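Local coordinates for possible thiamine biosynthesis enzyme (Candida albicans, PDB 2X7Q), which is of unknown function but, having a periplasmic binding protein fold and SsuA/TauA family membership, probably binds a small ligand, perhaps one linked to thiamine biosynthesis, at residues 79-83 and 291-295; 133-137 and 194-200; 149-153 and 168-172; 178-183 and 254-258. The protein carries 1 engineered substitution. All blocks are in the same frame, centred on the assembly; numbering follows the deposited sequence.

Contact 1: 79-83 and 291-295; sequences ADIAK and VLAES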
loop_
_atom_site.group_PDB
_atom_site.type_symbol
_atom_site.label_atom_id
_atom_site.label_comp_id
_atom_site.label_asym_id
_atom_site.label_seq_id
_atom_site.Cartn_x
_atom_site.Cartn_y
_atom_site.Cartn_z
ATOM N N ALA A 79 -10.227 4.553 -2.978
ATOM C CA ALA A 79 -10.980 4.329 -4.206
ATOM C C ALA A 79 -12.129 3.352 -3.978
ATOM O O ALA A 79 -13.245 3.579 -4.441
ATOM C CB ALA A 79 -10.063 3.828 -5.310
ATOM N N ASP A 80 -11.851 2.269 -3.257
ATOM C CA ASP A 80 -12.862 1.257 -2.973
ATOM C C ASP A 80 -14.046 1.868 -2.226
ATOM O O ASP A 80 -15.200 1.545 -2.506
ATOM C CB ASP A 80 -12.254 0.110 -2.161
ATOM C CG ASP A 80 -13.075 -1.164 -2.243
ATOM O OD1 ASP A 80 -13.313 -1.650 -3.369
ATOM O OD2 ASP A 80 -13.479 -1.683 -1.183
ATOM N N ILE A 81 -13.754 2.754 -1.277
ATOM C CA ILE A 81 -14.796 3.441 -0.517
ATOM C C ILE A 81 -15.554 4.429 -1.401
ATOM O O ILE A 81 -16.781 4.505 -1.354
ATOM C CB ILE A 81 -14.208 4.192 0.696
ATOM C CG1 ILE A 81 -13.572 3.206 1.678
ATOM C CG2 ILE A 81 -15.285 5.013 1.391
ATOM C CD1 ILE A 81 -12.951 3.866 2.892
ATOM N N ALA A 82 -14.808 5.182 -2.204
ATOM C CA ALA A 82 -15.392 6.158 -3.118
ATOM C C ALA A 82 -16.274 5.484 -4.166
ATOM O O ALA A 82 -17.143 6.121 -4.761
ATOM C CB ALA A 82 -14.296 6.971 -3.790
ATOM N N LYS A 83 -16.036 4.194 -4.389
ATOM C CA LYS A 83 -16.784 3.432 -5.382
ATOM C C LYS A 83 -18.041 2.800 -4.783
ATOM O O LYS A 83 -18.828 2.177 -5.496
ATOM C CB LYS A 83 -15.893 2.368 -6.037
ATOM C CG LYS A 83 -14.860 2.932 -7.014
ATOM C CD LYS A 83 -13.866 1.861 -7.450
ATOM C CE LYS A 83 -12.882 2.381 -8.492
ATOM N NZ LYS A 83 -13.554 2.766 -9.763
ATOM N N VAL A 291 -9.486 7.961 -12.938
ATOM C CA VAL A 291 -9.687 6.708 -12.217
ATOM C C VAL A 291 -11.077 6.657 -11.590
ATOM O O VAL A 291 -11.759 5.633 -11.652
ATOM C CB VAL A 291 -8.625 6.506 -11.120
ATOM C CG1 VAL A 291 -8.906 5.237 -10.328
ATOM C CG2 VAL A 291 -7.233 6.456 -11.733
ATOM N N LEU A 292 -11.487 7.766 -10.983
ATOM C CA LEU A 292 -12.804 7.856 -10.361
ATOM C C LEU A 292 -13.771 8.672 -11.213
ATOM O O LEU A 292 -13.454 9.784 -11.632
ATOM C CB LEU A 292 -12.700 8.456 -8.957
ATOM C CG LEU A 292 -12.534 7.481 -7.789
ATOM C CD1 LEU A 292 -11.535 6.393 -8.119
ATOM C CD2 LEU A 292 -12.110 8.234 -6.532
ATOM N N ALA A 293 -14.950 8.111 -11.466
ATOM C CA ALA A 293 -15.954 8.771 -12.292
ATOM C C ALA A 293 -17.056 9.401 -11.442
ATOM O O ALA A 293 -17.780 10.282 -11.905
ATOM C CB ALA A 293 -16.546 7.791 -13.289
ATOM N N GLU A 294 -17.181 8.941 -10.201
ATOM C CA GLU A 294 -18.180 9.474 -9.283
ATOM C C GLU A 294 -17.962 10.965 -9.043
ATOM O O GLU A 294 -16.824 11.437 -9.022
ATOM C CB GLU A 294 -18.152 8.717 -7.953
ATOM C CG GLU A 294 -18.662 7.283 -8.029
ATOM C CD GLU A 294 -17.680 6.336 -8.697
ATOM O OE1 GLU A 294 -16.502 6.714 -8.864
ATOM O OE2 GLU A 294 -18.085 5.210 -9.050
ATOM N N SER A 295 -19.054 11.702 -8.868
ATOM C CA SER A 295 -18.970 13.142 -8.642
ATOM C C SER A 295 -18.248 13.445 -7.331
ATOM O O SER A 295 -18.102 12.571 -6.476
ATOM C CB SER A 295 -20.365 13.772 -8.633
ATOM O OG SER A 295 -21.095 13.373 -7.484
HETATM O O HOH W 1 -20.365 4.621 -7.469
HETATM O O HOH W 2 -10.956 2.948 -11.752
HETATM O O HOH W 3 -15.296 4.747 -10.622
#
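Leu292 presents its two methyl branches to two alanines on the same face of helix 74-82. CD1 lies 4.1 Å from Ala79 CB, and CD2 lies 3.7 Å from Ala82 CB, so the isopropyl end spans residues three apart, about one helical turn. The chi1 of Leu292, -92°, departs from a staggered value and turns this fork toward the helix. Beside it, Glu294 brings its aliphatic part to the last turn: CG is 3.8 Å from Ala82 O, a carbonyl that is hydrogen-bonded to Arg302 of helix 296-306.

The charged ends meet through water. Lys83 is extended as far as CE and then bends, with chi4 at -64°, bringing its ammonium group between Glu294 and the backbone of Val291. NZ of Lys83 and OE1 of Glu294 remain 5.0 Å apart, and one water joins them by accepting from NZ and donating to OE1. A second water accepts from Lys83 NZ and donates to Val291 O at 2.8 Å. A third links Glu294 OE2 to Lys83 O, weakly at the lysine end. OE1 also takes a bond from Ala293 N (3.3 Å), a weak one within the loop itself. The contact thus has an apolar floor and a hydrated ionic rim.

Ile299 touches Ala82, Leu292 and Glu294, extending the apolar floor onto helix 296-306, for which Ser295 is the N-cap residue. This is helix-end-to-loop packing in the periplasmic binding protein fold: the C-terminal helical region rests on a helix that follows strand 69-73 of one lobe's sheet.

Contact 2: 133-137 and 194-200; sequences MSFVL and DQIYTPW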
loop_
_atom_site.group_PDB
_atom_site.type_symbol
_atom_site.label_atom_id
_atom_site.label_comp_id
_atom_site.label_asym_id
_atom_site.label_seq_id
_atom_site.Cartn_x
_atom_site.Cartn_y
_atom_site.Cartn_z
HETATM N N MSE A 133 -1.918 3.808 -10.757
HETATM C CA MSE A 133 -0.811 4.735 -10.959
HETATM C C MSE A 133 -0.503 4.979 -12.432
HETATM O O MSE A 133 0.119 5.981 -12.775
HETATM C CB MSE A 133 0.445 4.242 -10.235
HETATM C CG MSE A 133 0.371 4.338 -8.722
HETATM SE SE MSE A 133 0.027 6.161 -8.121
HETATM C CE MSE A 133 1.546 7.040 -8.939
ATOM N N SER A 134 -0.928 4.065 -13.298
ATOM C CA SER A 134 -0.706 4.234 -14.729
ATOM C C SER A 134 -1.511 5.423 -15.238
ATOM O O SER A 134 -1.076 6.140 -16.137
ATOM C CB SER A 134 -1.075 2.965 -15.500
ATOM O OG SER A 134 -2.476 2.800 -15.588
ATOM N N PHE A 135 -2.688 5.627 -14.654
ATOM C CA PHE A 135 -3.529 6.770 -14.993
ATOM C C PHE A 135 -2.906 8.067 -14.484
ATOM O O PHE A 135 -2.847 9.060 -15.205
ATOM C CB PHE A 135 -4.931 6.597 -14.405
ATOM C CG PHE A 135 -5.755 5.539 -15.089
ATOM C CD1 PHE A 135 -5.571 4.197 -14.795
ATOM C CD2 PHE A 135 -6.717 5.891 -16.022
ATOM C CE1 PHE A 135 -6.329 3.225 -15.423
ATOM C CE2 PHE A 135 -7.479 4.924 -16.653
ATOM C CZ PHE A 135 -7.285 3.589 -16.351
ATOM N N VAL A 136 -2.447 8.051 -13.236
ATOM C CA VAL A 136 -1.806 9.215 -12.637
ATOM C C VAL A 136 -0.582 9.631 -13.450
ATOM O O VAL A 136 -0.378 10.814 -13.719
ATOM C CB VAL A 136 -1.396 8.938 -11.176
ATOM C CG1 VAL A 136 -0.617 10.109 -10.602
ATOM C CG2 VAL A 136 -2.624 8.639 -10.329
ATOM N N LEU A 137 0.221 8.648 -13.849
ATOM C CA LEU A 137 1.401 8.895 -14.669
ATOM C C LEU A 137 1.025 9.492 -16.020
ATOM O O LEU A 137 1.634 10.459 -16.470
ATOM C CB LEU A 137 2.183 7.598 -14.874
ATOM C CG LEU A 137 3.407 7.703 -15.783
ATOM C CD1 LEU A 137 4.411 8.693 -15.210
ATOM C CD2 LEU A 137 4.048 6.342 -15.991
ATOM N N ASP A 194 11.318 5.541 -16.084
ATOM C CA ASP A 194 10.682 6.644 -15.371
ATOM C C ASP A 194 10.342 6.273 -13.925
ATOM O O ASP A 194 10.306 5.096 -13.564
ATOM C CB ASP A 194 9.415 7.080 -16.111
ATOM C CG ASP A 194 9.000 8.497 -15.778
ATOM O OD1 ASP A 194 9.721 9.172 -15.013
ATOM O OD2 ASP A 194 7.949 8.938 -16.287
ATOM N N GLN A 195 10.100 7.292 -13.103
ATOM C CA GLN A 195 9.663 7.100 -11.724
ATOM C C GLN A 195 8.522 8.064 -11.424
ATOM O O GLN A 195 8.250 8.965 -12.214
ATOM C CB GLN A 195 10.817 7.341 -10.748
ATOM C CG GLN A 195 11.942 6.323 -10.834
ATOM C CD GLN A 195 13.037 6.581 -9.813
ATOM O OE1 GLN A 195 13.037 7.606 -9.131
ATOM N NE2 GLN A 195 13.977 5.649 -9.703
ATOM N N ILE A 196 7.852 7.873 -10.291
ATOM C CA ILE A 196 6.757 8.757 -9.904
ATOM C C ILE A 196 6.297 8.516 -8.470
ATOM O O ILE A 196 5.965 7.393 -8.094
ATOM C CB ILE A 196 5.551 8.629 -10.861
ATOM C CG1 ILE A 196 4.406 9.533 -10.401
ATOM C CG2 ILE A 196 5.091 7.187 -10.954
ATOM C CD1 ILE A 196 3.183 9.465 -11.288
ATOM N N TYR A 197 6.287 9.578 -7.672
ATOM C CA TYR A 197 5.850 9.493 -6.286
ATOM C C TYR A 197 4.334 9.595 -6.189
ATOM O O TYR A 197 3.684 10.176 -7.060
ATOM C CB TYR A 197 6.482 10.612 -5.452
ATOM C CG TYR A 197 7.973 10.475 -5.237
ATOM C CD1 TYR A 197 8.477 9.702 -4.199
ATOM C CD2 TYR A 197 8.874 11.131 -6.062
ATOM C CE1 TYR A 197 9.840 9.579 -3.998
ATOM C CE2 TYR A 197 10.236 11.016 -5.871
ATOM C CZ TYR A 197 10.715 10.239 -4.836
ATOM O OH TYR A 197 12.073 10.118 -4.641
ATOM N N THR A 198 3.775 9.030 -5.125
ATOM C CA THR A 198 2.363 9.209 -4.830
ATOM C C THR A 198 2.178 10.553 -4.136
ATOM O O THR A 198 2.898 10.867 -3.188
ATOM C CB THR A 198 1.824 8.088 -3.921
ATOM O OG1 THR A 198 2.516 8.111 -2.666
ATOM C CG2 THR A 198 2.016 6.729 -4.577
ATOM N N PRO A 199 1.219 11.361 -4.616
ATOM C CA PRO A 199 0.966 12.671 -4.010
ATOM C C PRO A 199 0.500 12.540 -2.564
ATOM O O PRO A 199 0.487 13.526 -1.828
ATOM C CB PRO A 199 -0.169 13.241 -4.867
ATOM C CG PRO A 199 -0.110 12.481 -6.151
ATOM C CD PRO A 199 0.367 11.113 -5.792
ATOM N N TRP A 200 0.132 11.325 -2.165
ATOM C CA TRP A 200 -0.446 11.087 -0.847
ATOM C C TRP A 200 0.424 10.163 -0.000
ATOM O O TRP A 200 1.342 9.519 -0.511
ATOM C CB TRP A 200 -1.835 10.468 -1.000
ATOM C CG TRP A 200 -1.842 9.283 -1.917
ATOM C CD1 TRP A 200 -1.489 8.004 -1.605
ATOM C CD2 TRP A 200 -2.216 9.271 -3.304
ATOM N NE1 TRP A 200 -1.622 7.195 -2.710
ATOM C CE2 TRP A 200 -2.065 7.946 -3.760
ATOM C CE3 TRP A 200 -2.663 10.248 -4.194
ATOM C CZ2 TRP A 200 -2.349 7.579 -5.077
ATOM C CZ3 TRP A 200 -2.943 9.880 -5.498
ATOM C CH2 TRP A 200 -2.785 8.558 -5.926
#
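Ile196 reaches from its strand into helix 129-141 and meets three of its residues with one methyl. CD1 is 3.8 Å from Met133 CE, 3.9 Å from Val136 CG1 and equally close to the CA of Leu137. Both torsions of Ile196 are near 180° (chi1 178°), so the CG1 branch is fully extended toward the helix and CD1 lands between successive turns. Helix and strand segments run nearly perpendicular, at 102°, with axes 9.9 Å apart.

Met133, a selenomethionine here, is bent at chi2 and chi3. Its selenium touches both Thr198 CG2 and Trp200 CZ2 at 4.1 Å. Measured to the six-membered ring, SE is 5.1 Å from the centroid and 57° off the normal, an oblique Met-aromatic contact. Val136 CG2 approaches the edge of the same indole, while Thr198 CB and Pro199 CD lie against one face. The indole NE1 is hydrogen-bonded to Glu75, and Thr198 OG1 donates to Trp200 O, which ties the turn together.

Toward Asp194 the contact thins to a single pairing at a partly exposed residue, Leu137 CD1 meeting the carboxylate oxygen OD2 of Asp194 at 3.7 Å. Gln195 and Tyr197, alternating along the strand, point away from the helix, and Tyr197 is exposed.

Met175 of strand 173-177 touches Met133, Leu137 and Ile196, while Thr285 of helix 275-289 touches Val136 and Trp200. In this periplasmic binding protein fold the helix thus packs against strand 190-197, at one margin of a lobe's sheet beside strand 100-106, and against the connection to strand 203-208 in the other lobe.

Contact 3: 149-153 and 168-172; sequences FQVLS and VEGSD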
loop_
_atom_site.group_PDB
_atom_site.type_symbol
_atom_site.label_atom_id
_atom_site.label_comp_id
_atom_site.label_asym_id
_atom_site.label_seq_id
_atom_site.Cartn_x
_atom_site.Cartn_y
_atom_site.Cartn_z
ATOM N N PHE A 149 -4.408 -3.067 -21.279
ATOM C CA PHE A 149 -3.895 -3.613 -20.029
ATOM C C PHE A 149 -3.733 -5.127 -20.080
ATOM O O PHE A 149 -4.614 -5.844 -20.553
ATOM C CB PHE A 149 -4.797 -3.221 -18.858
ATOM C CG PHE A 149 -4.878 -1.736 -18.627
ATOM C CD1 PHE A 149 -5.975 -1.010 -19.060
ATOM C CD2 PHE A 149 -3.853 -1.067 -17.978
ATOM C CE1 PHE A 149 -6.050 0.352 -18.849
ATOM C CE2 PHE A 149 -3.921 0.295 -17.764
ATOM C CZ PHE A 149 -5.021 1.007 -18.202
ATOM N N GLN A 150 -2.595 -5.609 -19.587
ATOM C CA GLN A 150 -2.322 -7.043 -19.549
ATOM C C GLN A 150 -2.287 -7.557 -18.113
ATOM O O GLN A 150 -1.331 -7.308 -17.377
ATOM C CB GLN A 150 -1.003 -7.364 -20.250
ATOM C CG GLN A 150 -1.029 -7.167 -21.763
ATOM C CD GLN A 150 -1.040 -5.707 -22.167
ATOM O OE1 GLN A 150 -1.723 -5.319 -23.115
ATOM N NE2 GLN A 150 -0.281 -4.886 -21.449
ATOM N N VAL A 151 -3.348 -8.250 -17.710
ATOM C CA VAL A 151 -3.429 -8.808 -16.364
ATOM C C VAL A 151 -2.462 -9.979 -16.233
ATOM O O VAL A 151 -2.675 -11.041 -16.819
ATOM C CB VAL A 151 -4.855 -9.275 -16.034
ATOM C CG1 VAL A 151 -4.911 -9.859 -14.629
ATOM C CG2 VAL A 151 -5.837 -8.124 -16.180
ATOM N N LEU A 152 -1.398 -9.779 -15.461
ATOM C CA LEU A 152 -0.324 -10.765 -15.374
ATOM C C LEU A 152 -0.187 -11.391 -13.983
ATOM O O LEU A 152 0.628 -12.291 -13.779
ATOM C CB LEU A 152 1.000 -10.143 -15.829
ATOM C CG LEU A 152 1.015 -9.698 -17.295
ATOM C CD1 LEU A 152 2.098 -8.666 -17.549
ATOM C CD2 LEU A 152 1.161 -10.892 -18.232
ATOM N N SER A 153 -0.979 -10.898 -13.034
ATOM C CA SER A 153 -1.080 -11.498 -11.702
ATOM C C SER A 153 0.103 -11.196 -10.780
ATOM O O SER A 153 -0.071 -10.579 -9.729
ATOM C CB SER A 153 -1.301 -13.010 -11.804
ATOM O OG SER A 153 -1.463 -13.590 -10.521
ATOM N N VAL A 168 3.495 -15.814 -21.780
ATOM C CA VAL A 168 2.720 -14.677 -21.293
ATOM C C VAL A 168 2.505 -13.628 -22.381
ATOM O O VAL A 168 3.276 -13.551 -23.337
ATOM C CB VAL A 168 3.401 -14.003 -20.087
ATOM C CG1 VAL A 168 3.579 -14.991 -18.945
ATOM C CG2 VAL A 168 4.739 -13.407 -20.499
ATOM N N GLU A 169 1.458 -12.823 -22.226
ATOM C CA GLU A 169 1.182 -11.731 -23.152
ATOM C C GLU A 169 2.236 -10.633 -23.007
ATOM O O GLU A 169 2.743 -10.387 -21.910
ATOM C CB GLU A 169 -0.219 -11.160 -22.913
ATOM C CG GLU A 169 -1.354 -12.086 -23.340
ATOM C CD GLU A 169 -2.725 -11.509 -23.051
ATOM O OE1 GLU A 169 -2.933 -10.991 -21.938
ATOM O OE2 GLU A 169 -3.604 -11.588 -23.933
ATOM N N GLY A 170 2.562 -9.975 -24.115
ATOM C CA GLY A 170 3.574 -8.935 -24.113
ATOM C C GLY A 170 3.066 -7.602 -23.601
ATOM O O GLY A 170 1.873 -7.307 -23.683
ATOM N N SER A 171 3.979 -6.794 -23.071
ATOM C CA SER A 171 3.640 -5.463 -22.578
ATOM C C SER A 171 4.769 -4.484 -22.884
ATOM O O SER A 171 5.909 -4.890 -23.112
ATOM C CB SER A 171 3.369 -5.497 -21.072
ATOM O OG SER A 171 2.258 -6.323 -20.769
ATOM N N ASP A 172 4.447 -3.195 -22.897
ATOM C CA ASP A 172 5.452 -2.169 -23.133
ATOM C C ASP A 172 6.132 -1.761 -21.831
ATOM O O ASP A 172 7.328 -1.463 -21.810
ATOM C CB ASP A 172 4.831 -0.946 -23.814
ATOM C CG ASP A 172 4.437 -1.215 -25.252
ATOM O OD1 ASP A 172 4.946 -2.191 -25.837
ATOM O OD2 ASP A 172 3.619 -0.445 -25.798
HETATM O O HOH W 4 -4.690 -9.640 -20.227
#
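Gln150 and Ser171 face each other with CA atoms 6.9 Å apart where the chains pass in opposite senses, too widely spaced for a strand ladder. They belong to a beta-alpha-beta unit of the periplasmic binding protein fold: strand 148-151, at the margin of its sheet, leads through helix 155-162 to strand 173-177, and strand 120-123 lies between the two strands.

Gln150 bends at chi2 (73°) and lies across the loop. Its CG sits 3.5 Å from Gly170 O, and its amide NE2 gives a weak hydrogen bond to Ser171 OG, 3.0 Å long and bent to 128° at the hydrogen. Two conformers of Gln150 were modelled, so this bond is tentative; Ser171 OG also bonds to the hydroxyl of Ser161.

Leu152 provides the apolar part. CD2 lies 4.3 Å from Val168 CB and near the carbonyl of Glu169, whereas CD1 turns toward Ser171 OG. Leu158 and Ser161 of helix 155-162 also touch Leu152, which thus bridges helix and loop.

At the exposed rim, one water joins the segments, accepting from Val151 N at 3.2 Å and donating to Glu169 OE1 at 2.8 Å.

Contact 4: 178-183 and 254-258; sequences YFTSKK and DAKEW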
loop_
_atom_site.group_PDB
_atom_site.type_symbol
_atom_site.label_atom_id
_atom_site.label_comp_id
_atom_site.label_asym_id
_atom_site.label_seq_id
_atom_site.Cartn_x
_atom_site.Cartn_y
_atom_site.Cartn_z
ATOM N N TYR A 178 9.832 0.931 -6.332
ATOM C CA TYR A 178 11.215 1.091 -6.779
ATOM C C TYR A 178 12.192 0.094 -6.161
ATOM O O TYR A 178 12.798 -0.705 -6.872
ATOM C CB TYR A 178 11.707 2.520 -6.526
ATOM C CG TYR A 178 13.182 2.708 -6.801
ATOM C CD1 TYR A 178 13.671 2.706 -8.102
ATOM C CD2 TYR A 178 14.085 2.890 -5.761
ATOM C CE1 TYR A 178 15.017 2.874 -8.359
ATOM C CE2 TYR A 178 15.434 3.059 -6.010
ATOM C CZ TYR A 178 15.895 3.050 -7.311
ATOM O OH TYR A 178 17.239 3.218 -7.566
ATOM N N PHE A 179 12.358 0.157 -4.844
ATOM C CA PHE A 179 13.353 -0.670 -4.166
ATOM C C PHE A 179 13.101 -2.162 -4.341
ATOM O O PHE A 179 14.011 -2.973 -4.182
ATOM C CB PHE A 179 13.445 -0.308 -2.683
ATOM C CG PHE A 179 14.047 1.045 -2.429
ATOM C CD1 PHE A 179 15.421 1.215 -2.425
ATOM C CD2 PHE A 179 13.240 2.146 -2.198
ATOM C CE1 PHE A 179 15.978 2.459 -2.195
ATOM C CE2 PHE A 179 13.789 3.393 -1.968
ATOM C CZ PHE A 179 15.160 3.550 -1.966
ATOM N N THR A 180 11.866 -2.519 -4.672
ATOM C CA THR A 180 11.520 -3.909 -4.935
ATOM C C THR A 180 11.963 -4.300 -6.342
ATOM O O THR A 180 12.250 -5.464 -6.616
ATOM C CB THR A 180 10.003 -4.150 -4.780
ATOM O OG1 THR A 180 9.593 -3.796 -3.453
ATOM C CG2 THR A 180 9.662 -5.609 -5.037
ATOM N N SER A 181 12.024 -3.309 -7.226
ATOM C CA SER A 181 12.405 -3.527 -8.617
ATOM C C SER A 181 13.894 -3.283 -8.833
ATOM O O SER A 181 14.455 -3.683 -9.852
ATOM C CB SER A 181 11.604 -2.600 -9.534
ATOM O OG SER A 181 10.208 -2.741 -9.331
ATOM N N LYS A 182 14.527 -2.624 -7.869
ATOM C CA LYS A 182 15.925 -2.231 -8.001
ATOM C C LYS A 182 16.832 -3.428 -8.264
ATOM O O LYS A 182 17.760 -3.343 -9.066
ATOM C CB LYS A 182 16.386 -1.471 -6.756
ATOM C CG LYS A 182 17.755 -0.827 -6.897
ATOM C CD LYS A 182 18.088 0.032 -5.690
ATOM C CE LYS A 182 19.368 0.818 -5.908
ATOM N NZ LYS A 182 20.540 -0.067 -6.140
ATOM N N LYS A 183 16.556 -4.539 -7.588
ATOM C CA LYS A 183 17.333 -5.759 -7.771
ATOM C C LYS A 183 17.417 -6.156 -9.242
ATOM O O LYS A 183 18.463 -6.595 -9.716
ATOM C CB LYS A 183 16.728 -6.912 -6.966
ATOM C CG LYS A 183 17.304 -8.278 -7.326
ATOM C CD LYS A 183 16.558 -9.399 -6.613
ATOM C CE LYS A 183 17.066 -10.769 -7.031
ATOM N NZ LYS A 183 16.362 -11.872 -6.328
ATOM N N ASP A 254 20.420 -1.995 -0.604
ATOM C CA ASP A 254 19.149 -1.456 -1.077
ATOM C C ASP A 254 18.177 -1.243 0.079
ATOM O O ASP A 254 17.400 -0.292 0.078
ATOM C CB ASP A 254 18.529 -2.372 -2.136
ATOM C CG ASP A 254 19.300 -2.364 -3.438
ATOM O OD1 ASP A 254 20.246 -1.562 -3.559
ATOM O OD2 ASP A 254 18.957 -3.155 -4.341
ATOM N N ALA A 255 18.225 -2.133 1.063
ATOM C CA ALA A 255 17.400 -1.998 2.255
ATOM C C ALA A 255 17.795 -0.736 3.013
ATOM O O ALA A 255 16.942 -0.020 3.533
ATOM C CB ALA A 255 17.546 -3.221 3.144
ATOM N N LYS A 256 19.097 -0.471 3.074
ATOM C CA LYS A 256 19.611 0.713 3.751
ATOM C C LYS A 256 19.144 1.991 3.063
ATOM O O LYS A 256 18.709 2.932 3.722
ATOM C CB LYS A 256 21.139 0.678 3.810
ATOM C CG LYS A 256 21.759 1.893 4.476
ATOM C CD LYS A 256 23.275 1.806 4.493
ATOM C CE LYS A 256 23.888 3.033 5.153
ATOM N NZ LYS A 256 25.377 2.960 5.182
ATOM N N GLU A 257 19.238 2.017 1.738
ATOM C CA GLU A 257 18.807 3.177 0.968
ATOM C C GLU A 257 17.337 3.486 1.230
ATOM O O GLU A 257 16.950 4.648 1.332
ATOM C CB GLU A 257 19.043 2.949 -0.527
ATOM C CG GLU A 257 18.691 4.139 -1.403
ATOM C CD GLU A 257 18.904 3.861 -2.879
ATOM O OE1 GLU A 257 19.521 2.827 -3.208
ATOM O OE2 GLU A 257 18.455 4.681 -3.709
ATOM N N TRP A 258 16.526 2.440 1.346
ATOM C CA TRP A 258 15.096 2.595 1.583
ATOM C C TRP A 258 14.794 3.238 2.935
ATOM O O TRP A 258 13.894 4.070 3.042
ATOM C CB TRP A 258 14.390 1.244 1.466
ATOM C CG TRP A 258 12.979 1.258 1.972
ATOM C CD1 TRP A 258 11.874 1.701 1.306
ATOM C CD2 TRP A 258 12.521 0.812 3.255
ATOM N NE1 TRP A 258 10.756 1.556 2.093
ATOM C CE2 TRP A 258 11.129 1.012 3.295
ATOM C CE3 TRP A 258 13.159 0.263 4.372
ATOM C CZ2 TRP A 258 10.359 0.682 4.408
ATOM C CZ3 TRP A 258 12.393 -0.062 5.476
ATOM C CH2 TRP A 258 11.009 0.147 5.485
#
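Aromatic contacts centre on Phe179, whose ring is held between Trp258 and its own neighbour Tyr178. Trp258 CB stands 3.8 Å from the Phe179 centroid and only 7° off the normal, a CH-pi contact squarely over one face. The opposite face receives Tyr178 CD2. Beyond CB, the indole turns an edge to the phenylalanine, an offset edge-to-face pair with the five-membered ring and Phe179 centroids 5.4 Å apart and planes at 79°.

Van der Waals contacts add to these. Glu257, its chain extended, crosses the Phe179 ring obliquely and brings CG to its edge, 3.3 Å from CE1, with the carboxylate nearly perpendicular to the ring; two glutamate conformers were modelled, so this short approach is doubtful. Asp254 O lies obliquely to the same ring, 3.5 Å from Phe179 CD1.

The ionic part is a salt bridge from Lys182 NZ to Asp254 OD1, 3.0 Å long. The ammonium comes from above the carboxylate plane, 36° out of it. Extended through CE, Lys182 lays CG and CD across the face of the Asp254 carboxylate; the bend at chi4 then turns NZ to OD1. Glu257 OE1, 4.2 Å from Lys182 NZ, is too distant for an ion pair but in this conformer may add negative potential there.

The segments run almost antiparallel, with axes 10.2 Å apart. Trp258 also stacks on His25 and meets Phe26 edge-to-face, near a glycerol probably from the crystallisation liquor. Helix 178-186 follows a strand of one lobe and the His25 loop a strand of the other; the cluster is thus consistent with the interlobe cleft, the usual ligand site of periplasmic binding proteins.

How the contacts relate
Contacts 2 and 3 belong to the lobe whose sheet includes strands 148-151 and 190-197; contact 1 lies by the other lobe, and contact 4 joins a helix of the first to helix 252-259. Contact 2 is the hub: its centre lies about 18 to 19 Å from the centres of the others, and it touches all three, through Phe135 to Val291, Phe135 and Ser134 to Phe149, and Gln195 to Tyr178. Contacts 1 and 4, with centres about 31 Å apart, lie on opposite sides of the chain's centre. Contact 1 brackets everything in sequence; contact 3 falls within contact 2, whose segments alternate with those of contact 4, so segments distant in sequence gather around the first lobe.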